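Local structure of WAP, Kazal, immunoglobulin, Kunitz and NTR domain-containing protein 2 (Mus musculus, 6MAA) at residues Cys45-Arg50 and Glu75-Gly80; Leu64-Tyr67 and Phe71-Ala74; Asp25-Leu30 and Gly41-Lys46. The protein binds and inhibits the growth factors GDF8 (myostatin) and GDF11, and probably also acts as an inhibitor of serine proteases and metalloproteases. One frame throughout, in Å; residues are numbered along the deposited sequence.

The chain is the follistatin domain of a larger multidomain inhibitor, and the contacts follow its length from the N-terminal hairpin into the Kazal subdomain. Interaction 3 comes first along the chain and ties the loop 25-30 to strand 42-47. The end of the same strand enters interaction 1, whose centre is about 14 Å away and which shares C45 and K46. Interaction 2 falls between the two segments of interaction 1 in sequence, uses an earlier part of helix 69-79 and packs against interaction 1, with centres about 11 Å apart. Interactions 2 and 3, with centres about 23 Å apart, do not touch. The C47-C77 bridge thus joins the hairpin strand to the Kazal helix.

Interaction 1. Residues Cys45-Arg50 and Glu75-Gly80; sequences CKCKDR and EACSKG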
ATOM      1  N   CYS A  45       9.239  -1.840  -2.384  1.00 13.24           N
ATOM      2  CA  CYS A  45       7.876  -1.387  -2.127  1.00 13.42           C
ATOM      3  C   CYS A  45       6.945  -1.872  -3.230  1.00 14.28           C
ATOM      4  O   CYS A  45       7.258  -1.737  -4.418  1.00 19.01           O
ATOM      5  CB  CYS A  45       7.818   0.137  -2.021  1.00 15.54           C
ATOM      6  SG  CYS A  45       8.755   0.768  -0.628  1.00 16.34           S
ATOM      7  N   LYS A  46       5.811  -2.446  -2.829  1.00 14.50           N
ATOM      8  CA  LYS A  46       4.825  -2.986  -3.757  1.00 16.19           C
ATOM      9  C   LYS A  46       3.429  -2.590  -3.298  1.00 15.04           C
ATOM     10  O   LYS A  46       3.185  -2.394  -2.108  1.00 15.95           O
ATOM     11  CB  LYS A  46       4.911  -4.521  -3.821  1.00 19.94           C
ATOM     12  CG  LYS A  46       6.280  -5.051  -4.185  1.00 24.65           C
ATOM     13  CD  LYS A  46       6.637  -4.685  -5.613  1.00 28.76           C
ATOM     14  CE  LYS A  46       7.798  -5.522  -6.123  1.00 32.10           C
ATOM     15  NZ  LYS A  46       7.477  -6.973  -6.077  1.00 33.15           N
ATOM     16  N   CYS A  47       2.508  -2.501  -4.252  1.00 14.59           N
ATOM     17  CA  CYS A  47       1.124  -2.174  -3.936  1.00 14.65           C
ATOM     18  C   CYS A  47       0.399  -3.386  -3.354  1.00 16.22           C
ATOM     19  O   CYS A  47       0.518  -4.502  -3.865  1.00 18.08           O
ATOM     20  CB  CYS A  47       0.394  -1.690  -5.189  1.00 14.88           C
ATOM     21  SG  CYS A  47       1.054  -0.162  -5.921  1.00 16.39           S
ATOM     22  N   LYS A  48      -0.383  -3.150  -2.294  1.00 15.49           N
ATOM     23  CA  LYS A  48      -1.063  -4.248  -1.600  1.00 17.42           C
ATOM     24  C   LYS A  48      -2.180  -4.865  -2.447  1.00 17.72           C
ATOM     25  O   LYS A  48      -2.265  -6.091  -2.581  1.00 17.41           O
ATOM     26  CB  LYS A  48      -1.599  -3.764  -0.251  1.00 19.51           C
ATOM     27  CG  LYS A  48      -0.511  -3.525   0.776  1.00 21.77           C
ATOM     28  CD  LYS A  48      -1.071  -2.965   2.071  1.00 23.63           C
ATOM     29  CE  LYS A  48      -1.414  -1.488   1.935  1.00 26.07           C
ATOM     30  NZ  LYS A  48      -1.775  -0.869   3.243  1.00 28.03           N
ATOM     31  N   ASP A  49      -3.068  -4.036  -2.989  1.00 15.15           N
ATOM     32  CA  ASP A  49      -4.099  -4.483  -3.937  1.00 14.06           C
ATOM     33  C   ASP A  49      -5.028  -5.562  -3.374  1.00 12.47           C
ATOM     34  O   ASP A  49      -5.421  -6.490  -4.082  1.00 14.21           O
ATOM     35  CB  ASP A  49      -3.497  -4.944  -5.263  1.00 16.37           C
ATOM     36  CG  ASP A  49      -3.195  -3.805  -6.192  1.00 22.55           C
ATOM     37  OD1 ASP A  49      -3.795  -2.725  -6.022  1.00 27.09           O
ATOM     38  OD2 ASP A  49      -2.362  -4.001  -7.100  1.00 22.58           O
ATOM     39  N   ARG A  50      -5.417  -5.432  -2.110  1.00 12.13           N
ATOM     40  CA  ARG A  50      -6.340  -6.396  -1.514  1.00 12.35           C
ATOM     41  C   ARG A  50      -7.191  -5.653  -0.503  1.00 11.61           C
ATOM     42  O   ARG A  50      -6.652  -5.121   0.471  1.00 14.45           O
ATOM     43  CB  ARG A  50      -5.584  -7.544  -0.835  1.00 15.08           C
ATOM     44  CG  ARG A  50      -6.502  -8.596  -0.203  1.00 18.33           C
ATOM     45  CD  ARG A  50      -5.726  -9.791   0.352  1.00 20.86           C
ATOM     46  NE  ARG A  50      -4.880  -9.410   1.479  1.00 25.89           N
ATOM     47  CZ  ARG A  50      -5.207  -9.566   2.760  1.00 27.98           C
ATOM     48  NH1 ARG A  50      -6.366 -10.112   3.101  1.00 29.74           N
ATOM     49  NH2 ARG A  50      -4.364  -9.177   3.707  1.00 29.50           N
ATOM     50  N   GLU A  75      -5.818   2.722  -5.648  1.00 10.70           N
ATOM     51  CA  GLU A  75      -5.713   3.553  -6.842  1.00 12.49           C
ATOM     52  C   GLU A  75      -4.544   4.522  -6.734  1.00 12.95           C
ATOM     53  O   GLU A  75      -3.808   4.725  -7.710  1.00 13.97           O
ATOM     54  CB  GLU A  75      -7.022   4.298  -7.091  1.00 13.59           C
ATOM     55  CG  GLU A  75      -7.017   5.155  -8.350  1.00 15.38           C
ATOM     56  CD  GLU A  75      -7.009   4.348  -9.651  1.00 18.76           C
ATOM     57  OE1 GLU A  75      -7.062   4.982 -10.720  1.00 21.38           O
ATOM     58  OE2 GLU A  75      -6.951   3.097  -9.621  1.00 22.11           O
ATOM     59  N   ALA A  76      -4.354   5.128  -5.558  1.00 11.41           N
ATOM     60  CA  ALA A  76      -3.201   5.997  -5.346  1.00 11.67           C
ATOM     61  C   ALA A  76      -1.902   5.255  -5.635  1.00 12.34           C
ATOM     62  O   ALA A  76      -1.021   5.770  -6.331  1.00 13.22           O
ATOM     63  CB  ALA A  76      -3.203   6.532  -3.916  1.00 12.69           C
ATOM     64  N   CYS A  77      -1.772   4.031  -5.117  1.00 11.93           N
ATOM     65  CA  CYS A  77      -0.546   3.271  -5.334  1.00 12.52           C
ATOM     66  C   CYS A  77      -0.364   2.939  -6.808  1.00 14.20           C
ATOM     67  O   CYS A  77       0.749   3.029  -7.342  1.00 16.18           O
ATOM     68  CB  CYS A  77      -0.568   1.997  -4.490  1.00 12.43           C
ATOM     69  SG  CYS A  77       1.035   1.182  -4.390  1.00 13.55           S
ATOM     70  N   SER A  78      -1.452   2.559  -7.483  1.00 14.59           N
ATOM     71  CA  SER A  78      -1.368   2.198  -8.894  1.00 17.43           C
ATOM     72  C   SER A  78      -0.868   3.370  -9.731  1.00 18.55           C
ATOM     73  O   SER A  78      -0.108   3.183 -10.691  1.00 21.07           O
ATOM     74  CB  SER A  78      -2.745   1.732  -9.373  1.00 19.90           C
ATOM     75  OG  SER A  78      -2.738   1.417 -10.748  1.00 25.67           O
ATOM     76  N   LYS A  79      -1.274   4.586  -9.372  1.00 19.60           N
ATOM     77  CA  LYS A  79      -0.918   5.794 -10.103  1.00 20.99           C
ATOM     78  C   LYS A  79       0.356   6.445  -9.592  1.00 21.96           C
ATOM     79  O   LYS A  79       0.888   7.334 -10.259  1.00 24.01           O
ATOM     80  CB  LYS A  79      -2.051   6.815 -10.004  1.00 24.65           C
ATOM     81  CG  LYS A  79      -3.268   6.489 -10.830  1.00 29.22           C
ATOM     82  CD  LYS A  79      -4.006   7.778 -11.164  1.00 31.99           C
ATOM     83  CE  LYS A  79      -5.270   7.502 -11.945  1.00 34.52           C
ATOM     84  NZ  LYS A  79      -4.955   6.750 -13.181  1.00 35.69           N
ATOM     85  N   GLY A  80       0.855   6.036  -8.432  1.00 19.50           N
ATOM     86  CA  GLY A  80       2.007   6.690  -7.834  1.00 18.86           C
ATOM     87  C   GLY A  80       1.711   8.099  -7.367  1.00 19.93           C
ATOM     88  O   GLY A  80       2.561   8.987  -7.509  1.00 22.65           O
TER
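The covalent link between C47 and C77 makes up nearly all of this contact, in which no hydrogen bond crosses between the segments. Their SG atoms are 2.0 Å apart, and the disulfide torsion of -91° is close to the relaxed right angle. The two cysteines reach the bridge differently: at the end of strand 42-47, C47 places SG beside its backbone N (chi1 -63°), whereas on the helix C77 swings SG opposite its own N (chi1 -167°). The backbones are thereby held close, with C47 CA 5.9 Å from C77 CA.

Nonbonded packing adds little. C47 SG lies 4.0 Å from S78 N, on the next residue of the helix, while S34 and Q31 pack against C77.

Within 75-80, K79 NZ and E75 OE1 form a long salt bridge of 3.7 Å, and G80, with positive phi, is the C-prime residue of a Schellman motif that includes a weak bond from G80 N to C77 O.

In cysteine order, C47-C77 is the first-to-fifth bridge of the six-cysteine Kazal pattern, joining the start of that subdomain to its helix.

Interaction 2. Residues Leu64-Tyr67 and Phe71-Ala74; sequences LTYY and FMDA
The phenol oxygen of Y66 is hydrogen-bonded to OD2 of D62, which holds the far end of the ring while the near end lies against M72. No hydrogen bond spans the two segments; their contact is one of rings and aliphatic groups. M72 offers its backbone as well as its side chain: M72 CA sits 3.6 Å from Y66 CG, above one ring face, displaced toward the rim, in a CH-pi contact 26° off the ring normal. M72 CB follows at 3.8 Å from Y66 CG, and the two side chains cross at about a right angle. With CG opposite its backbone N (chi1 -178°), M72 runs past the ring, and M72 CG comes 3.9 Å from Y66 CD2.

Y67 and F71 make a second pair, set obliquely. They lie side by side, pointing the same way, with ring planes at 83° and centroids 5.9 Å apart. The nearest approach is Y67 CB to F71 CD2, 3.8 Å.

Y67 also touches K53 of a predicted reactive bond. Y66 of edge strand 65-66 and Y67 after it thus pack on the first turn of helix 69-79, while M72 also touches T58 and A60 of strand 58-60.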
ATOM      1  N   LEU A  64     -12.782  12.087  -7.573  1.00 11.47           N
ATOM      2  CA  LEU A  64     -13.427  10.809  -7.832  1.00 10.61           C
ATOM      3  C   LEU A  64     -13.827  10.165  -6.511  1.00  9.38           C
ATOM      4  O   LEU A  64     -13.400  10.591  -5.438  1.00 10.82           O
ATOM      5  CB  LEU A  64     -12.502   9.883  -8.632  1.00 11.70           C
ATOM      6  CG  LEU A  64     -11.983  10.471  -9.947  1.00 12.73           C
ATOM      7  CD1 LEU A  64     -11.051   9.487 -10.648  1.00 14.06           C
ATOM      8  CD2 LEU A  64     -13.135  10.885 -10.858  1.00 14.52           C
ATOM      9  N   THR A  65     -14.667   9.136  -6.605  1.00  8.33           N
ATOM     10  CA  THR A  65     -15.229   8.452  -5.447  1.00  7.01           C
ATOM     11  C   THR A  65     -14.785   6.992  -5.446  1.00  7.77           C
ATOM     12  O   THR A  65     -14.707   6.349  -6.503  1.00  8.97           O
ATOM     13  CB  THR A  65     -16.761   8.537  -5.460  1.00  8.66           C
ATOM     14  OG1 THR A  65     -17.159   9.903  -5.630  1.00  9.70           O
ATOM     15  CG2 THR A  65     -17.353   8.031  -4.157  1.00  9.09           C
ATOM     16  N   TYR A  66     -14.505   6.465  -4.254  1.00  7.34           N
ATOM     17  CA  TYR A  66     -13.995   5.111  -4.086  1.00  7.16           C
ATOM     18  C   TYR A  66     -14.896   4.298  -3.166  1.00  7.60           C
ATOM     19  O   TYR A  66     -15.553   4.840  -2.272  1.00  8.45           O
ATOM     20  CB  TYR A  66     -12.537   5.148  -3.582  1.00  7.86           C
ATOM     21  CG  TYR A  66     -11.654   5.795  -4.620  1.00  8.14           C
ATOM     22  CD1 TYR A  66     -11.065   5.033  -5.623  1.00  8.85           C
ATOM     23  CD2 TYR A  66     -11.474   7.177  -4.650  1.00  9.63           C
ATOM     24  CE1 TYR A  66     -10.304   5.619  -6.613  1.00  9.44           C
ATOM     25  CE2 TYR A  66     -10.713   7.777  -5.639  1.00  9.75           C
ATOM     26  CZ  TYR A  66     -10.129   6.991  -6.619  1.00 10.17           C
ATOM     27  OH  TYR A  66      -9.384   7.567  -7.615  1.00 11.47           O
ATOM     28  N   TYR A  67     -14.918   2.982  -3.397  1.00  6.62           N
ATOM     29  CA  TYR A  67     -15.821   2.102  -2.660  1.00  6.89           C
ATOM     30  C   TYR A  67     -15.540   2.137  -1.157  1.00  7.07           C
ATOM     31  O   TYR A  67     -16.473   2.076  -0.342  1.00  8.10           O
ATOM     32  CB  TYR A  67     -15.704   0.685  -3.229  1.00  8.02           C
ATOM     33  CG  TYR A  67     -16.754  -0.290  -2.758  1.00  7.69           C
ATOM     34  CD1 TYR A  67     -16.569  -1.031  -1.595  1.00 10.16           C
ATOM     35  CD2 TYR A  67     -17.930  -0.486  -3.484  1.00  8.35           C
ATOM     36  CE1 TYR A  67     -17.521  -1.942  -1.167  1.00  9.81           C
ATOM     37  CE2 TYR A  67     -18.892  -1.391  -3.058  1.00  9.07           C
ATOM     38  CZ  TYR A  67     -18.680  -2.114  -1.896  1.00 10.19           C
ATOM     39  OH  TYR A  67     -19.625  -3.012  -1.456  1.00 12.79           O
ATOM     40  N   PHE A  71      -9.765   0.934  -1.240  1.00  8.08           N
ATOM     41  CA  PHE A  71      -9.761   1.053  -2.696  1.00  8.29           C
ATOM     42  C   PHE A  71      -9.174   2.388  -3.151  1.00  8.73           C
ATOM     43  O   PHE A  71      -8.479   2.448  -4.173  1.00 10.50           O
ATOM     44  CB  PHE A  71     -11.156   0.790  -3.272  1.00  8.06           C
ATOM     45  CG  PHE A  71     -11.585  -0.656  -3.158  1.00  7.88           C
ATOM     46  CD1 PHE A  71     -11.077  -1.614  -4.023  1.00  9.91           C
ATOM     47  CD2 PHE A  71     -12.460  -1.061  -2.160  1.00  8.87           C
ATOM     48  CE1 PHE A  71     -11.445  -2.947  -3.906  1.00 11.10           C
ATOM     49  CE2 PHE A  71     -12.841  -2.385  -2.042  1.00 10.15           C
ATOM     50  CZ  PHE A  71     -12.327  -3.331  -2.913  1.00 10.99           C
ATOM     51  N   MET A  72      -9.413   3.464  -2.395  1.00  8.52           N
ATOM     52  CA  MET A  72      -8.752   4.732  -2.697  1.00  8.84           C
ATOM     53  C   MET A  72      -7.234   4.586  -2.626  1.00  9.42           C
ATOM     54  O   MET A  72      -6.513   5.022  -3.533  1.00  9.39           O
ATOM     55  CB  MET A  72      -9.232   5.816  -1.731  1.00  9.73           C
ATOM     56  CG  MET A  72      -8.639   7.191  -1.998  1.00 11.10           C
ATOM     57  SD  MET A  72      -9.025   8.407  -0.721  1.00 13.50           S
ATOM     58  CE  MET A  72      -8.051   7.771   0.646  1.00 16.48           C
ATOM     59  N   ASP A  73      -6.733   3.951  -1.557  1.00  8.43           N
ATOM     60  CA  ASP A  73      -5.292   3.756  -1.409  1.00  9.40           C
ATOM     61  C   ASP A  73      -4.727   2.922  -2.550  1.00  9.45           C
ATOM     62  O   ASP A  73      -3.596   3.154  -3.000  1.00 10.35           O
ATOM     63  CB  ASP A  73      -4.988   3.036  -0.095  1.00 10.01           C
ATOM     64  CG  ASP A  73      -5.201   3.895   1.132  1.00 11.93           C
ATOM     65  OD1 ASP A  73      -5.394   5.121   1.010  1.00 13.44           O
ATOM     66  OD2 ASP A  73      -5.158   3.317   2.238  1.00 15.52           O
ATOM     67  N   ALA A  74      -5.481   1.915  -2.998  1.00  9.62           N
ATOM     68  CA  ALA A  74      -4.998   1.050  -4.071  1.00 10.66           C
ATOM     69  C   ALA A  74      -4.874   1.820  -5.377  1.00 10.60           C
ATOM     70  O   ALA A  74      -3.909   1.628  -6.127  1.00 13.10           O
ATOM     71  CB  ALA A  74      -5.910  -0.167  -4.231  1.00 12.14           C
TER

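Interaction 3. Residues Asp25-Leu30 and Gly41-Lys46; sequences DHFMCL and GQPVCK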
ATOM      1  N   ASP A  25      11.021  -5.342   8.729  1.00 10.06           N
ATOM      2  CA  ASP A  25      10.605  -4.737   9.998  1.00 10.34           C
ATOM      3  C   ASP A  25      10.982  -3.263  10.102  1.00 10.51           C
ATOM      4  O   ASP A  25      10.166  -2.430  10.512  1.00 12.67           O
ATOM      5  CB  ASP A  25      11.219  -5.501  11.174  1.00 13.43           C
ATOM      6  CG  ASP A  25      10.805  -6.954  11.210  1.00 15.08           C
ATOM      7  OD1 ASP A  25      11.247  -7.710  10.328  1.00 15.33           O
ATOM      8  OD2 ASP A  25      10.039  -7.337  12.118  1.00 19.77           O
ATOM      9  N   HIS A  26      12.231  -2.926   9.780  1.00  8.89           N
ATOM     10  CA  HIS A  26      12.733  -1.574   9.969  1.00  9.41           C
ATOM     11  C   HIS A  26      12.708  -0.739   8.697  1.00  8.37           C
ATOM     12  O   HIS A  26      13.451   0.247   8.595  1.00  8.83           O
ATOM     13  CB  HIS A  26      14.118  -1.598  10.611  1.00  9.34           C
ATOM     14  CG  HIS A  26      14.100  -2.032  12.036  1.00  9.89           C
ATOM     15  ND1 HIS A  26      13.464  -1.305  13.021  1.00 13.78           N
ATOM     16  CD2 HIS A  26      14.634  -3.109  12.654  1.00 12.85           C
ATOM     17  CE1 HIS A  26      13.610  -1.915  14.181  1.00 14.55           C
ATOM     18  NE2 HIS A  26      14.321  -3.012  13.988  1.00 14.38           N
ATOM     19  N   PHE A  27      11.832  -1.077   7.755  1.00  8.99           N
ATOM     20  CA  PHE A  27      11.624  -0.293   6.552  1.00  8.98           C
ATOM     21  C   PHE A  27      10.172   0.152   6.481  1.00  9.67           C
ATOM     22  O   PHE A  27       9.280  -0.508   7.020  1.00 11.19           O
ATOM     23  CB  PHE A  27      11.980  -1.102   5.299  1.00  9.49           C
ATOM     24  CG  PHE A  27      13.439  -1.424   5.200  1.00  8.84           C
ATOM     25  CD1 PHE A  27      14.319  -0.536   4.604  1.00 10.11           C
ATOM     26  CD2 PHE A  27      13.936  -2.602   5.724  1.00 10.32           C
ATOM     27  CE1 PHE A  27      15.677  -0.827   4.523  1.00  9.87           C
ATOM     28  CE2 PHE A  27      15.285  -2.893   5.653  1.00 10.73           C
ATOM     29  CZ  PHE A  27      16.156  -2.012   5.047  1.00  9.78           C
ATOM     30  N   MET A  28       9.951   1.283   5.816  1.00  9.93           N
ATOM     31  CA  MET A  28       8.613   1.768   5.525  1.00 10.88           C
ATOM     32  C   MET A  28       8.574   2.254   4.088  1.00  9.76           C
ATOM     33  O   MET A  28       9.571   2.736   3.548  1.00 11.44           O
ATOM     34  CB  MET A  28       8.230   2.919   6.471  1.00 17.60           C
ATOM     35  CG  MET A  28       6.757   3.316   6.428  1.00 25.37           C
ATOM     36  SD  MET A  28       6.386   4.627   7.610  1.00 36.96           S
ATOM     37  CE  MET A  28       7.224   6.007   6.841  1.00 25.40           C
ATOM     38  N   CYS A  29       7.410   2.129   3.470  1.00 12.13           N
ATOM     39  CA  CYS A  29       7.187   2.597   2.111  1.00 12.54           C
ATOM     40  C   CYS A  29       6.282   3.819   2.170  1.00 13.36           C
ATOM     41  O   CYS A  29       5.144   3.727   2.640  1.00 15.94           O
ATOM     42  CB  CYS A  29       6.562   1.485   1.277  1.00 12.33           C
ATOM     43  SG  CYS A  29       7.705   0.119   0.976  1.00 13.71           S
ATOM     44  N   LEU A  30       6.792   4.959   1.695  1.00 13.52           N
ATOM     45  CA  LEU A  30       6.045   6.210   1.818  1.00 15.78           C
ATOM     46  C   LEU A  30       4.807   6.242   0.933  1.00 15.89           C
ATOM     47  O   LEU A  30       3.840   6.942   1.257  1.00 17.77           O
ATOM     48  CB  LEU A  30       6.942   7.408   1.500  1.00 17.50           C
ATOM     49  CG  LEU A  30       8.080   7.723   2.474  1.00 19.82           C
ATOM     50  CD1 LEU A  30       8.859   8.933   1.998  1.00 21.33           C
ATOM     51  CD2 LEU A  30       7.530   7.967   3.863  1.00 23.10           C
ATOM     52  N   GLY A  41      16.378 -10.868  -1.644  1.00 10.90           N
ATOM     53  CA  GLY A  41      17.127 -10.488  -0.472  1.00 10.84           C
ATOM     54  C   GLY A  41      17.196  -9.008  -0.180  1.00  9.75           C
ATOM     55  O   GLY A  41      18.026  -8.607   0.644  1.00 11.71           O
ATOM     56  N   GLN A  42      16.364  -8.183  -0.814  1.00 10.50           N
ATOM     57  CA  GLN A  42      16.370  -6.747  -0.574  1.00 11.53           C
ATOM     58  C   GLN A  42      14.957  -6.235  -0.367  1.00 10.96           C
ATOM     59  O   GLN A  42      14.010  -6.720  -1.001  1.00 11.91           O
ATOM     60  CB  GLN A  42      16.990  -5.984  -1.756  1.00 14.17           C
ATOM     61  CG  GLN A  42      18.405  -6.420  -2.106  1.00 16.89           C
ATOM     62  CD  GLN A  42      19.032  -5.549  -3.175  1.00 23.80           C
ATOM     63  OE1 GLN A  42      19.744  -4.592  -2.872  1.00 30.12           O
ATOM     64  NE2 GLN A  42      18.768  -5.872  -4.434  1.00 24.77           N
ATOM     65  N   PRO A  43      14.781  -5.230   0.497  1.00 10.23           N
ATOM     66  CA  PRO A  43      13.462  -4.606   0.654  1.00 11.10           C
ATOM     67  C   PRO A  43      13.082  -3.807  -0.584  1.00 11.23           C
ATOM     68  O   PRO A  43      13.903  -3.089  -1.162  1.00 13.31           O
ATOM     69  CB  PRO A  43      13.650  -3.683   1.864  1.00 11.93           C
ATOM     70  CG  PRO A  43      15.090  -3.337   1.840  1.00 13.87           C
ATOM     71  CD  PRO A  43      15.793  -4.597   1.364  1.00 12.36           C
ATOM     72  N   VAL A  44      11.817  -3.948  -0.986  1.00 10.78           N
ATOM     73  CA  VAL A  44      11.226  -3.201  -2.089  1.00 12.09           C
ATOM     74  C   VAL A  44       9.818  -2.799  -1.665  1.00 12.19           C
ATOM     75  O   VAL A  44       9.259  -3.339  -0.710  1.00 13.74           O
ATOM     76  CB  VAL A  44      11.178  -4.035  -3.395  1.00 14.16           C
ATOM     77  CG1 VAL A  44      12.584  -4.429  -3.855  1.00 16.26           C
ATOM     78  CG2 VAL A  44      10.308  -5.270  -3.204  1.00 16.77           C
ATOM     79  N   CYS A  45       9.239  -1.840  -2.384  1.00 13.24           N
ATOM     80  CA  CYS A  45       7.876  -1.387  -2.127  1.00 13.42           C
ATOM     81  C   CYS A  45       6.945  -1.872  -3.230  1.00 14.28           C
ATOM     82  O   CYS A  45       7.258  -1.737  -4.418  1.00 19.01           O
ATOM     83  CB  CYS A  45       7.818   0.137  -2.021  1.00 15.54           C
ATOM     84  SG  CYS A  45       8.755   0.768  -0.628  1.00 16.34           S
ATOM     85  N   LYS A  46       5.811  -2.446  -2.829  1.00 14.50           N
ATOM     86  CA  LYS A  46       4.825  -2.986  -3.757  1.00 16.19           C
ATOM     87  C   LYS A  46       3.429  -2.590  -3.298  1.00 15.04           C
ATOM     88  O   LYS A  46       3.185  -2.394  -2.108  1.00 15.95           O
ATOM     89  CB  LYS A  46       4.911  -4.521  -3.821  1.00 19.94           C
ATOM     90  CG  LYS A  46       6.280  -5.051  -4.185  1.00 24.65           C
ATOM     91  CD  LYS A  46       6.637  -4.685  -5.613  1.00 28.76           C
ATOM     92  CE  LYS A  46       7.798  -5.522  -6.123  1.00 32.10           C
ATOM     93  NZ  LYS A  46       7.477  -6.973  -6.077  1.00 33.15           N
TER
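The N-terminal hairpin of the follistatin domain carries this contact, in which F27 and C29 of an irregular loop meet P43 and C45 on one face of strand 42-47. No hydrogen bond joins the two segments; a disulfide and a CH-pi contact do the work instead.

The covalent part is C29-C45, with SG atoms 2.0 Å apart and a disulfide torsion of -91°, near the value expected of an unstrained bridge. The two ends are built almost alike: in C29 (chi1 -69°) as in C45, SG lies opposite the carbonyl carbon and beside the backbone N. C29 CB and C45 CB are 3.8 Å apart, which brings C29 CA to 5.9 Å from C45 CA. Two residues back, F27 CA and P43 CA have separated to 7.5 Å, a spacing that the two rings bridge.

There P43 presents its CG to the face of the phenyl group. The atom stands over the ring centre, 3.7 Å from the centroid of F27 and only 13° off the normal, a well-centred CH-pi contact. F27 CZ is 3.6 Å from P43 CG, while P43 CB also lies over the same face, slightly toward the CG end, 4.0 Å from F27 CG. C36, disulfide-bonded to C24, packs against both F27 and P43.

Strand alternation sorts the remaining groups. P43 and C45 turn toward the loop, whereas V44 and K46 start away from it and both meet W39, K46 through a cation-pi interaction. Backbone hydrogen bonds of V44 with D37 and of K46 with E35 tie the strand to its antiparallel partner 34-39.

A loop fastened by a disulfide to one strand of a two-stranded hairpin is characteristic of the EGF-like N-terminal part of follistatin domains.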